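Local coordinates for protein ribosome biogenesis GTPase A (Thermotoga maritima, PDB 3CNL) that binds GTP and probably acts as a circularly permuted GTPase in a late step of 50S ribosomal subunit assembly, at residues A[16-21]-A[135-140]; A[20-25]-A[147-152]; A[168-173]-A[230-235]; A[190-193]-A[197-200]. All blocks are in the same frame, centred on the assembly; numbering follows the deposited sequence.

Contact 1. Residues A[16-21]-A[135-140]; sequences KDLLRL and KGIQWF
Leu21 meets the indole of Trp139 through its backbone as well as its side chain. Its carbonyl O lies at the edge of the ring, near the ring plane, 3.4 Å from Trp139 CH2, and its CB is 4.1 Å from Trp139 CZ2, so the benzo end of the indole does all the touching. On the other flank Leu18 CD2 lies 3.7 Å from Ile137 CD1 and equally near Ile137 CG1, resting against both carbons of that branch. Leu21 CD1 is a looser neighbour of the same methyl, 4.4 Å from Ile137 CD1. The indole gets this far because its CG stands anti to the carbonyl carbon (chi1 -54°) and the ring is turned square to the CA-CB-CG plane (chi2 90°). Behind this layer, Leu21 N donates to Leu18 O at 3.2 Å, which sets the two leucines relative to each other. Further out, Arg101 forms a cation-pi interaction with Trp139, and Asp150 OD1 accepts Gln138 N. A leucine in place of Trp139 would probably leave the Leu21 carbonyl without its aromatic edge and Arg101 without its pi partner. The contact joins the segment on helix 13-19 to the outermost strand 139-141 of the G-domain sheet and the loop before it, with the Leu18 side chain about 4 Å from Gly153, a GTP-binding residue. No hydrogen bond crosses this surface patch of apolar branches; a carbonyl oxygen facing the electropositive rim of the indole is likely to add mild electrostatic attraction to the dispersion forces.

Contact 2. Residues A[20-25]-A[147-152]; sequences RLVNTV and KILDTP
Leu21 begins the contact with Leu149, setting CD1 4.2 Å from Leu149 CD2; the two side chains cross at about a right angle and meet methyl to methyl. One residue on, Val22 makes the tighter approach, its CG1 lying 3.7 Å from Leu149 CD1. That methyl stands anti to the carbonyl carbon (chi1 -56°), which leaves CG2 in the crowded position between the backbone N and the carbonyl carbon. Leu149 thereby divides its fork, one methyl for each neighbour. Asn23 and Thr24 turn to other partners: Thr24 OG1 donates to Asn23 OD1 at 2.7 Å, tilted 26° from the carbonyl plane, and Asn23 ND2 bonds Leu99 O, just before strand 101-106. The bond of Asn23 OD1 to Arg101 N ties the start of strand 24-30 to strand 101-106, which lies between it and strand 147-154 in the mixed sheet of the G domain. The contact therefore spans a strand: Leu103 of that middle strand touches both Val22 and Leu149, and Trp139 packs on the same pair. Chemically it is wholly apolar across the segments. Val22 and Leu149 are buried, so their cohesion rests on shape and on exclusion of water, while the polar groups of Asn23 find their bonds at the start of the neighbouring strand 101-106.

Contact 3. Residues A[168-173]-A[230-235]; sequences LLLVGS and LFFTEV
Segments 168-173 and 230-235, on helices 162-170 and 224-236, come nearest at Leu170 and Phe232, whose CA atoms are 5.9 Å apart. Leu169 places CD2 over the centre of the Phe232 ring, 3.9 Å from the centroid and 10° off the ring normal, a CH-pi contact. The opposite face carries Phe231 CD2, so the ring is held between two residues. Leu170 comes to a different part of it: its CD2 lies at the edge, 3.8 Å from Phe232 CE1, and the same methyl is 3.8 Å from Val235 CG1. Leu169 can cover the face because its CG is anti to its own N (chi1 176°). A water donates to Leu169 O at 2.8 Å and, weakly, to Phe232 O, joining the two backbones beside the apolar cluster. With an alanine at Phe232, Leu169 CD2 would probably lose its aromatic face and a gap would be likely to open between the helices. Helix 162-170 ends here in a Schellman motif, with Gly172 as C-prime residue at positive phi. Its exit leads to the nucleotide pocket, where Val171 O accepts Asn109 ND2 and Ser173 OG bonds Pro108 O: a helix-helix core abutting the GTPase site.

Contact 4. Residues A[190-193]-A[197-200]; sequences EIFA and GIES
Gly197 closes helix 182-196, a glycine-terminated helix end in which the chain leaves helical geometry at positive phi. Its N donates to Ala193 O at 2.8 Å, a last helical turn of hydrogen bonding, though bent, with an N-H...O angle of 130°. At a phi of 107° any CB on this residue would be pressed against the carbonyl oxygen just before it, which suits a residue without a side chain. Ile198 then folds back onto the helix it has just left. Its CG2 lies anti to the backbone N and sits 3.7 Å from Ala193 CB, while CG1 stands anti to the carbonyl carbon, beside the backbone N (chi1 -79°), and carries CD1 to Phe192. Phe189 and Phe205 also touch Ile198, so the loop is pinned between helix 182-196 and helix 202-212. Ser200, further along, packs on the same two phenylalanines before helix 202-212 begins. The Phe192 ring also meets Phe231 of helix 224-236 edge-to-face. Between the two segments the return of the chain rests on one backbone bond and the packing of Ile198, whose CD1 comes obliquely to the ring, 3.7 Å from Phe192 CE2.

How the contacts relate
Contacts 1 and 2 form one patch, their centres about 6 Å apart; they share Arg20 and Leu21, and strands 139-141 and 147-154 pair directly between them, with Phe140 O 2.8 Å from Ile148 N, a probable hydrogen bond. Contacts 3 and 4 make a second cluster across the centre of the chain, with centres about 15 Å apart; contact 4 is nested within the loop that contact 3 closes, and Phe231 CZ lies 3.5 Å from Phe192 CE2. The centres of contacts 2 and 3 are about 28 Å apart. Contacts 1 and 3 each come to about 11 Å of the bound GTP analogue, GNP, measured from the side chains of Leu18 and Val235, whereas contact 4 lies away from the nucleotide site.

Contact 1. Residues A[16-21]-A[135-140]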
loop_
_atom_site.group_PDB
_atom_site.type_symbol
_atom_site.label_atom_id
_atom_site.label_comp_id
_atom_site.label_asym_id
_atom_site.label_seq_id
_atom_site.Cartn_x
_atom_site.Cartn_y
_atom_site.Cartn_z
ATOM N N LYS A 16 -12.260 0.089 -15.177
ATOM C CA LYS A 16 -13.350 -0.665 -15.811
ATOM C C LYS A 16 -12.984 -1.170 -17.214
ATOM O O LYS A 16 -13.298 -2.302 -17.563
ATOM C CB LYS A 16 -14.632 0.171 -15.877
ATOM C CG LYS A 16 -15.188 0.646 -14.534
ATOM C CD LYS A 16 -15.878 -0.454 -13.751
ATOM C CE LYS A 16 -15.157 -0.746 -12.438
ATOM N NZ LYS A 16 -15.735 -1.941 -11.738
ATOM N N ASP A 17 -12.308 -0.335 -18.001
ATOM C CA ASP A 17 -11.812 -0.740 -19.322
ATOM C C ASP A 17 -10.746 -1.824 -19.222
ATOM O O ASP A 17 -10.649 -2.695 -20.092
ATOM C CB ASP A 17 -11.261 0.458 -20.113
ATOM C CG ASP A 17 -12.343 1.484 -20.477
ATOM O OD1 ASP A 17 -12.016 2.691 -20.523
ATOM O OD2 ASP A 17 -13.513 1.099 -20.712
ATOM N N LEU A 18 -9.933 -1.769 -18.172
ATOM C CA LEU A 18 -8.876 -2.772 -18.003
ATOM C C LEU A 18 -9.483 -4.072 -17.496
ATOM O O LEU A 18 -9.029 -5.152 -17.859
ATOM C CB LEU A 18 -7.772 -2.288 -17.059
ATOM C CG LEU A 18 -6.836 -1.168 -17.518
ATOM C CD1 LEU A 18 -5.800 -0.882 -16.454
ATOM C CD2 LEU A 18 -6.139 -1.525 -18.806
ATOM N N LEU A 19 -10.518 -3.944 -16.670
ATOM C CA LEU A 19 -11.204 -5.079 -16.049
ATOM C C LEU A 19 -11.868 -5.991 -17.066
ATOM O O LEU A 19 -11.980 -7.200 -16.840
ATOM C CB LEU A 19 -12.262 -4.579 -15.061
ATOM C CG LEU A 19 -12.155 -4.766 -13.544
ATOM C CD1 LEU A 19 -10.796 -5.251 -13.056
ATOM C CD2 LEU A 19 -12.555 -3.463 -12.855
ATOM N N ARG A 20 -12.315 -5.417 -18.183
ATOM C CA ARG A 20 -13.019 -6.200 -19.201
ATOM C C ARG A 20 -12.098 -7.227 -19.857
ATOM O O ARG A 20 -12.561 -8.226 -20.398
ATOM C CB ARG A 20 -13.667 -5.285 -20.252
ATOM C CG ARG A 20 -14.814 -4.444 -19.704
ATOM C CD ARG A 20 -15.764 -4.014 -20.812
ATOM N NE ARG A 20 -15.494 -2.670 -21.313
ATOM C CZ ARG A 20 -16.101 -1.566 -20.874
ATOM N NH1 ARG A 20 -17.011 -1.637 -19.906
ATOM N NH2 ARG A 20 -15.794 -0.383 -21.399
ATOM N N LEU A 21 -10.791 -6.965 -19.799
ATOM C CA LEU A 21 -9.786 -7.855 -20.385
ATOM C C LEU A 21 -9.491 -9.090 -19.535
ATOM O O LEU A 21 -8.839 -10.037 -20.004
ATOM C CB LEU A 21 -8.472 -7.091 -20.631
ATOM C CG LEU A 21 -8.411 -5.916 -21.611
ATOM C CD1 LEU A 21 -6.966 -5.431 -21.719
ATOM C CD2 LEU A 21 -8.938 -6.290 -22.999
ATOM N N LYS A 135 0.614 -1.883 -28.940
ATOM C CA LYS A 135 -0.819 -2.114 -29.067
ATOM C C LYS A 135 -1.492 -2.144 -27.668
ATOM O O LYS A 135 -2.163 -3.112 -27.296
ATOM C CB LYS A 135 -1.061 -3.389 -29.891
ATOM C CG LYS A 135 -2.520 -3.705 -30.250
ATOM C CD LYS A 135 -2.744 -3.868 -31.764
ATOM C CE LYS A 135 -1.529 -4.440 -32.495
ATOM N NZ LYS A 135 -1.652 -4.265 -33.974
ATOM N N GLY A 136 -1.293 -1.062 -26.911
ATOM C CA GLY A 136 -1.844 -0.906 -25.563
ATOM C C GLY A 136 -1.139 -1.749 -24.513
ATOM O O GLY A 136 0.046 -2.072 -24.630
ATOM N N ILE A 137 -1.882 -2.122 -23.480
ATOM C CA ILE A 137 -1.371 -3.013 -22.448
ATOM C C ILE A 137 -1.016 -4.385 -23.053
ATOM O O ILE A 137 -1.761 -4.919 -23.867
ATOM C CB ILE A 137 -2.390 -3.181 -21.288
ATOM C CG1 ILE A 137 -3.258 -1.925 -21.099
ATOM C CG2 ILE A 137 -1.666 -3.546 -19.984
ATOM C CD1 ILE A 137 -4.461 -1.798 -22.087
ATOM N N GLN A 138 0.132 -4.933 -22.664
ATOM C CA GLN A 138 0.585 -6.230 -23.158
ATOM C C GLN A 138 0.475 -7.295 -22.071
ATOM O O GLN A 138 0.569 -7.002 -20.876
ATOM C CB GLN A 138 2.030 -6.147 -23.676
ATOM C CG GLN A 138 2.205 -5.292 -24.943
ATOM C CD GLN A 138 1.619 -5.945 -26.185
ATOM O OE1 GLN A 138 0.508 -5.612 -26.622
ATOM N NE2 GLN A 138 2.360 -6.890 -26.757
ATOM N N TRP A 139 0.269 -8.534 -22.488
ATOM C CA TRP A 139 0.338 -9.648 -21.563
ATOM C C TRP A 139 1.754 -10.198 -21.507
ATOM O O TRP A 139 2.533 -10.063 -22.471
ATOM C CB TRP A 139 -0.588 -10.777 -21.997
ATOM C CG TRP A 139 -1.988 -10.368 -22.217
ATOM C CD1 TRP A 139 -2.535 -9.932 -23.386
ATOM C CD2 TRP A 139 -3.042 -10.364 -21.250
ATOM N NE1 TRP A 139 -3.869 -9.653 -23.208
ATOM C CE2 TRP A 139 -4.206 -9.911 -21.904
ATOM C CE3 TRP A 139 -3.117 -10.702 -19.893
ATOM C CZ2 TRP A 139 -5.434 -9.790 -21.249
ATOM C CZ3 TRP A 139 -4.328 -10.585 -19.244
ATOM C CH2 TRP A 139 -5.475 -10.126 -19.918
ATOM N N PHE A 140 2.083 -10.797 -20.370
ATOM C CA PHE A 140 3.137 -11.791 -20.309
ATOM C C PHE A 140 2.496 -13.066 -19.782
ATOM O O PHE A 140 1.451 -13.017 -19.130
ATOM C CB PHE A 140 4.355 -11.343 -19.486
ATOM C CG PHE A 140 4.089 -11.147 -18.008
ATOM C CD1 PHE A 140 3.583 -9.942 -17.536
ATOM C CD2 PHE A 140 4.411 -12.151 -17.085
ATOM C CE1 PHE A 140 3.348 -9.750 -16.169
ATOM C CE2 PHE A 140 4.187 -11.978 -15.719
ATOM C CZ PHE A 140 3.653 -10.772 -15.262
#

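Contact 2. Residues A[20-25]-A[147-152]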
loop_
_atom_site.group_PDB
_atom_site.type_symbol
_atom_site.label_atom_id
_atom_site.label_comp_id
_atom_site.label_asym_id
_atom_site.label_seq_id
_atom_site.Cartn_x
_atom_site.Cartn_y
_atom_site.Cartn_z
ATOM N N ARG A 20 -12.315 -5.417 -18.183
ATOM C CA ARG A 20 -13.019 -6.200 -19.201
ATOM C C ARG A 20 -12.098 -7.227 -19.857
ATOM O O ARG A 20 -12.561 -8.226 -20.398
ATOM C CB ARG A 20 -13.667 -5.285 -20.252
ATOM C CG ARG A 20 -14.814 -4.444 -19.704
ATOM C CD ARG A 20 -15.764 -4.014 -20.812
ATOM N NE ARG A 20 -15.494 -2.670 -21.313
ATOM C CZ ARG A 20 -16.101 -1.566 -20.874
ATOM N NH1 ARG A 20 -17.011 -1.637 -19.906
ATOM N NH2 ARG A 20 -15.794 -0.383 -21.399
ATOM N N LEU A 21 -10.791 -6.965 -19.799
ATOM C CA LEU A 21 -9.786 -7.855 -20.385
ATOM C C LEU A 21 -9.491 -9.090 -19.535
ATOM O O LEU A 21 -8.839 -10.037 -20.004
ATOM C CB LEU A 21 -8.472 -7.091 -20.631
ATOM C CG LEU A 21 -8.411 -5.916 -21.611
ATOM C CD1 LEU A 21 -6.966 -5.431 -21.719
ATOM C CD2 LEU A 21 -8.938 -6.290 -22.999
ATOM N N VAL A 22 -9.960 -9.086 -18.287
ATOM C CA VAL A 22 -9.480 -10.065 -17.305
ATOM C C VAL A 22 -10.584 -10.812 -16.616
ATOM O O VAL A 22 -11.732 -10.399 -16.647
ATOM C CB VAL A 22 -8.567 -9.407 -16.230
ATOM C CG1 VAL A 22 -7.406 -8.681 -16.896
ATOM C CG2 VAL A 22 -9.368 -8.458 -15.317
ATOM N N ASN A 23 -10.218 -11.913 -15.972
ATOM C CA ASN A 23 -11.151 -12.709 -15.195
ATOM C C ASN A 23 -10.691 -12.864 -13.743
ATOM O O ASN A 23 -11.410 -13.426 -12.923
ATOM C CB ASN A 23 -11.398 -14.085 -15.864
ATOM C CG ASN A 23 -10.139 -14.952 -15.963
ATOM O OD1 ASN A 23 -9.208 -14.837 -15.161
ATOM N ND2 ASN A 23 -10.120 -15.844 -16.954
ATOM N N THR A 24 -9.491 -12.352 -13.455
ATOM C CA THR A 24 -8.867 -12.422 -12.142
ATOM C C THR A 24 -8.213 -11.067 -11.797
ATOM O O THR A 24 -7.668 -10.391 -12.673
ATOM C CB THR A 24 -7.808 -13.564 -12.123
ATOM O OG1 THR A 24 -8.433 -14.787 -12.533
ATOM C CG2 THR A 24 -7.149 -13.752 -10.731
ATOM N N VAL A 25 -8.271 -10.706 -10.512
ATOM C CA VAL A 25 -7.745 -9.457 -9.959
ATOM C C VAL A 25 -6.906 -9.758 -8.711
ATOM O O VAL A 25 -7.399 -10.393 -7.765
ATOM C CB VAL A 25 -8.914 -8.503 -9.512
ATOM C CG1 VAL A 25 -8.384 -7.288 -8.745
ATOM C CG2 VAL A 25 -9.709 -8.032 -10.719
ATOM N N LYS A 147 -2.038 -15.763 -18.105
ATOM C CA LYS A 147 -1.689 -14.463 -18.665
ATOM C C LYS A 147 -1.797 -13.367 -17.605
ATOM O O LYS A 147 -2.802 -13.291 -16.896
ATOM C CB LYS A 147 -2.628 -14.135 -19.828
ATOM C CG LYS A 147 -2.236 -14.784 -21.140
ATOM C CD LYS A 147 -3.208 -14.409 -22.224
ATOM C CE LYS A 147 -2.821 -15.048 -23.537
ATOM N NZ LYS A 147 -2.941 -16.536 -23.460
ATOM N N ILE A 148 -0.759 -12.533 -17.494
ATOM C CA ILE A 148 -0.802 -11.360 -16.597
ATOM C C ILE A 148 -0.529 -10.047 -17.360
ATOM O O ILE A 148 0.467 -9.958 -18.076
ATOM C CB ILE A 148 0.134 -11.561 -15.357
ATOM C CG1 ILE A 148 -0.239 -12.877 -14.643
ATOM C CG2 ILE A 148 0.005 -10.371 -14.363
ATOM C CD1 ILE A 148 0.857 -13.488 -13.784
ATOM N N LEU A 149 -1.437 -9.065 -17.254
ATOM C CA LEU A 149 -1.220 -7.721 -17.828
ATOM C C LEU A 149 0.051 -7.095 -17.284
ATOM O O LEU A 149 0.257 -7.080 -16.073
ATOM C CB LEU A 149 -2.404 -6.792 -17.548
ATOM C CG LEU A 149 -3.688 -7.038 -18.340
ATOM C CD1 LEU A 149 -4.828 -6.202 -17.816
ATOM C CD2 LEU A 149 -3.470 -6.756 -19.829
ATOM N N ASP A 150 0.898 -6.571 -18.168
ATOM C CA ASP A 150 2.210 -6.100 -17.739
ATOM C C ASP A 150 2.187 -4.705 -17.101
ATOM O O ASP A 150 3.235 -4.208 -16.671
ATOM C CB ASP A 150 3.258 -6.180 -18.878
ATOM C CG ASP A 150 3.013 -5.173 -19.985
ATOM O OD1 ASP A 150 1.935 -4.528 -20.037
ATOM O OD2 ASP A 150 3.906 -5.030 -20.843
ATOM N N THR A 151 1.008 -4.078 -17.069
ATOM C CA THR A 151 0.824 -2.790 -16.386
ATOM C C THR A 151 -0.289 -2.854 -15.338
ATOM O O THR A 151 -1.387 -3.360 -15.615
ATOM C CB THR A 151 0.573 -1.605 -17.367
ATOM O OG1 THR A 151 -0.789 -1.606 -17.824
ATOM C CG2 THR A 151 1.481 -1.697 -18.555
ATOM N N PRO A 152 -0.023 -2.316 -14.129
ATOM C CA PRO A 152 -1.043 -2.354 -13.096
ATOM C C PRO A 152 -2.098 -1.276 -13.302
ATOM O O PRO A 152 -1.836 -0.266 -13.959
ATOM C CB PRO A 152 -0.249 -2.081 -11.813
ATOM C CG PRO A 152 0.871 -1.245 -12.245
ATOM C CD PRO A 152 1.212 -1.661 -13.660
#

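Contact 3. Residues A[168-173]-A[230-235]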
loop_
_atom_site.group_PDB
_atom_site.type_symbol
_atom_site.label_atom_id
_atom_site.label_comp_id
_atom_site.label_asym_id
_atom_site.label_seq_id
_atom_site.Cartn_x
_atom_site.Cartn_y
_atom_site.Cartn_z
ATOM N N LEU A 168 -3.096 6.652 4.506
ATOM C CA LEU A 168 -2.511 6.702 3.161
ATOM C C LEU A 168 -1.213 7.504 3.103
ATOM O O LEU A 168 -0.321 7.184 2.314
ATOM C CB LEU A 168 -3.511 7.226 2.134
ATOM C CG LEU A 168 -4.751 6.374 1.847
ATOM C CD1 LEU A 168 -5.704 7.146 0.952
ATOM C CD2 LEU A 168 -4.314 5.057 1.165
ATOM N N LEU A 169 -1.105 8.558 3.902
ATOM C CA LEU A 169 0.178 9.247 4.051
ATOM C C LEU A 169 1.269 8.343 4.619
ATOM O O LEU A 169 2.420 8.337 4.151
ATOM C CB LEU A 169 0.010 10.492 4.955
ATOM C CG LEU A 169 1.251 11.301 5.318
ATOM C CD1 LEU A 169 1.830 11.924 4.069
ATOM C CD2 LEU A 169 0.856 12.405 6.320
ATOM N N LEU A 170 0.918 7.608 5.665
ATOM C CA LEU A 170 1.881 6.740 6.366
ATOM C C LEU A 170 2.430 5.597 5.477
ATOM O O LEU A 170 3.551 5.144 5.667
ATOM C CB LEU A 170 1.213 6.160 7.642
ATOM C CG LEU A 170 1.044 7.084 8.849
ATOM C CD1 LEU A 170 0.045 6.569 9.897
ATOM C CD2 LEU A 170 2.371 7.362 9.517
ATOM N N VAL A 171 1.630 5.110 4.529
ATOM C CA VAL A 171 2.106 4.076 3.594
ATOM C C VAL A 171 2.676 4.673 2.276
ATOM O O VAL A 171 3.036 3.943 1.359
ATOM C CB VAL A 171 1.014 2.997 3.313
ATOM C CG1 VAL A 171 0.673 2.238 4.602
ATOM C CG2 VAL A 171 -0.232 3.625 2.710
ATOM N N GLY A 172 2.791 5.996 2.213
ATOM C CA GLY A 172 3.363 6.692 1.033
ATOM C C GLY A 172 2.484 6.731 -0.200
ATOM O O GLY A 172 2.941 7.055 -1.304
ATOM N N SER A 173 1.215 6.394 -0.018
ATOM C CA SER A 173 0.251 6.396 -1.100
ATOM C C SER A 173 -0.252 7.816 -1.419
ATOM O O SER A 173 -0.559 8.154 -2.579
ATOM C CB SER A 173 -0.900 5.473 -0.729
ATOM O OG SER A 173 -1.863 5.449 -1.752
ATOM N N LEU A 230 10.064 14.262 4.755
ATOM C CA LEU A 230 11.108 13.263 4.952
ATOM C C LEU A 230 10.711 12.212 5.977
ATOM O O LEU A 230 10.979 11.025 5.786
ATOM C CB LEU A 230 12.401 13.956 5.370
ATOM C CG LEU A 230 13.687 13.200 5.728
ATOM C CD1 LEU A 230 14.148 12.218 4.654
ATOM C CD2 LEU A 230 14.784 14.240 6.009
ATOM N N PHE A 231 10.089 12.643 7.076
ATOM C CA PHE A 231 9.688 11.684 8.114
ATOM C C PHE A 231 8.735 10.641 7.535
ATOM O O PHE A 231 8.960 9.429 7.674
ATOM C CB PHE A 231 9.066 12.382 9.343
ATOM C CG PHE A 231 8.497 11.421 10.347
ATOM C CD1 PHE A 231 9.330 10.636 11.124
ATOM C CD2 PHE A 231 7.127 11.259 10.469
ATOM C CE1 PHE A 231 8.799 9.713 12.019
ATOM C CE2 PHE A 231 6.588 10.342 11.395
ATOM C CZ PHE A 231 7.418 9.584 12.151
ATOM N N PHE A 232 7.688 11.114 6.871
ATOM C CA PHE A 232 6.651 10.214 6.359
ATOM C C PHE A 232 7.117 9.378 5.187
ATOM O O PHE A 232 6.643 8.259 4.991
ATOM C CB PHE A 232 5.328 10.959 6.073
ATOM C CG PHE A 232 4.646 11.429 7.318
ATOM C CD1 PHE A 232 4.163 10.517 8.243
ATOM C CD2 PHE A 232 4.518 12.796 7.601
ATOM C CE1 PHE A 232 3.565 10.954 9.440
ATOM C CE2 PHE A 232 3.919 13.231 8.782
ATOM C CZ PHE A 232 3.441 12.315 9.696
ATOM N N THR A 233 8.094 9.891 4.455
ATOM C CA THR A 233 8.755 9.122 3.399
ATOM C C THR A 233 9.515 7.993 4.053
ATOM O O THR A 233 9.406 6.847 3.630
ATOM C CB THR A 233 9.703 10.011 2.583
ATOM O OG1 THR A 233 8.906 10.964 1.875
ATOM C CG2 THR A 233 10.519 9.184 1.579
ATOM N N GLU A 234 10.259 8.303 5.110
ATOM C CA GLU A 234 10.924 7.277 5.887
ATOM C C GLU A 234 9.983 6.246 6.540
ATOM O O GLU A 234 10.261 5.045 6.511
ATOM C CB GLU A 234 11.831 7.921 6.940
ATOM C CG GLU A 234 13.109 8.490 6.324
ATOM C CD GLU A 234 14.106 8.950 7.351
ATOM O OE1 GLU A 234 15.245 9.264 6.952
ATOM O OE2 GLU A 234 13.760 9.010 8.549
ATOM N N VAL A 235 8.886 6.700 7.130
ATOM C CA VAL A 235 7.879 5.770 7.691
ATOM C C VAL A 235 7.344 4.796 6.619
ATOM O O VAL A 235 7.241 3.579 6.855
ATOM C CB VAL A 235 6.694 6.516 8.362
ATOM C CG1 VAL A 235 5.590 5.545 8.716
ATOM C CG2 VAL A 235 7.167 7.236 9.632
HETATM O O HOH W 1 4.709 9.323 2.941
#

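Contact 4. Residues A[190-193]-A[197-200]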
loop_
_atom_site.group_PDB
_atom_site.type_symbol
_atom_site.label_atom_id
_atom_site.label_comp_id
_atom_site.label_asym_id
_atom_site.label_seq_id
_atom_site.Cartn_x
_atom_site.Cartn_y
_atom_site.Cartn_z
ATOM N N GLU A 190 0.001 10.797 15.405
ATOM C CA GLU A 190 -0.683 10.098 16.506
ATOM C C GLU A 190 -0.721 8.574 16.278
ATOM O O GLU A 190 -0.401 7.783 17.172
ATOM C CB GLU A 190 -2.104 10.658 16.671
ATOM C CG GLU A 190 -2.917 10.041 17.793
ATOM C CD GLU A 190 -4.255 10.743 17.963
ATOM O OE1 GLU A 190 -4.436 11.421 18.996
ATOM O OE2 GLU A 190 -5.111 10.658 17.056
ATOM N N ILE A 191 -1.097 8.173 15.073
ATOM C CA ILE A 191 -1.142 6.756 14.703
ATOM C C ILE A 191 0.241 6.144 14.797
ATOM O O ILE A 191 0.412 5.077 15.406
ATOM C CB ILE A 191 -1.734 6.537 13.282
ATOM C CG1 ILE A 191 -3.187 6.996 13.228
ATOM C CG2 ILE A 191 -1.625 5.041 12.850
ATOM C CD1 ILE A 191 -3.676 7.222 11.804
ATOM N N PHE A 192 1.234 6.841 14.237
ATOM C CA PHE A 192 2.609 6.403 14.345
ATOM C C PHE A 192 3.043 6.265 15.816
ATOM O O PHE A 192 3.526 5.204 16.245
ATOM C CB PHE A 192 3.551 7.356 13.589
ATOM C CG PHE A 192 4.988 6.994 13.740
ATOM C CD1 PHE A 192 5.519 5.930 13.021
ATOM C CD2 PHE A 192 5.809 7.679 14.650
ATOM C CE1 PHE A 192 6.844 5.568 13.175
ATOM C CE2 PHE A 192 7.144 7.320 14.812
ATOM C CZ PHE A 192 7.661 6.270 14.077
ATOM N N ALA A 193 2.854 7.339 16.570
ATOM C CA ALA A 193 3.312 7.429 17.944
ATOM C C ALA A 193 2.719 6.304 18.762
ATOM O O ALA A 193 3.447 5.620 19.482
ATOM C CB ALA A 193 2.933 8.767 18.539
ATOM N N GLY A 197 4.919 3.412 20.364
ATOM C CA GLY A 197 5.086 3.664 21.802
ATOM C C GLY A 197 5.384 5.099 22.202
ATOM O O GLY A 197 5.245 5.481 23.376
ATOM N N ILE A 198 5.823 5.896 21.240
ATOM C CA ILE A 198 6.108 7.305 21.477
ATOM C C ILE A 198 4.946 7.951 22.188
ATOM O O ILE A 198 3.781 7.675 21.891
ATOM C CB ILE A 198 6.296 8.085 20.160
ATOM C CG1 ILE A 198 7.669 7.850 19.574
ATOM C CG2 ILE A 198 6.080 9.599 20.365
ATOM C CD1 ILE A 198 7.846 8.542 18.253
ATOM N N GLU A 199 5.296 8.782 23.156
ATOM C CA GLU A 199 4.465 9.854 23.620
ATOM C C GLU A 199 5.443 11.003 23.503
ATOM O O GLU A 199 6.568 10.906 23.998
ATOM C CB GLU A 199 4.014 9.632 25.076
ATOM C CG GLU A 199 2.927 8.561 25.233
ATOM C CD GLU A 199 2.590 8.227 26.687
ATOM O OE1 GLU A 199 3.011 8.966 27.610
ATOM O OE2 GLU A 199 1.896 7.207 26.903
ATOM N N SER A 200 5.051 12.026 22.748
ATOM C CA SER A 200 5.747 13.315 22.636
ATOM C C SER A 200 4.763 14.218 21.886
ATOM O O SER A 200 3.913 13.705 21.169
ATOM C CB SER A 200 7.059 13.181 21.850
ATOM O OG SER A 200 6.807 12.963 20.460
#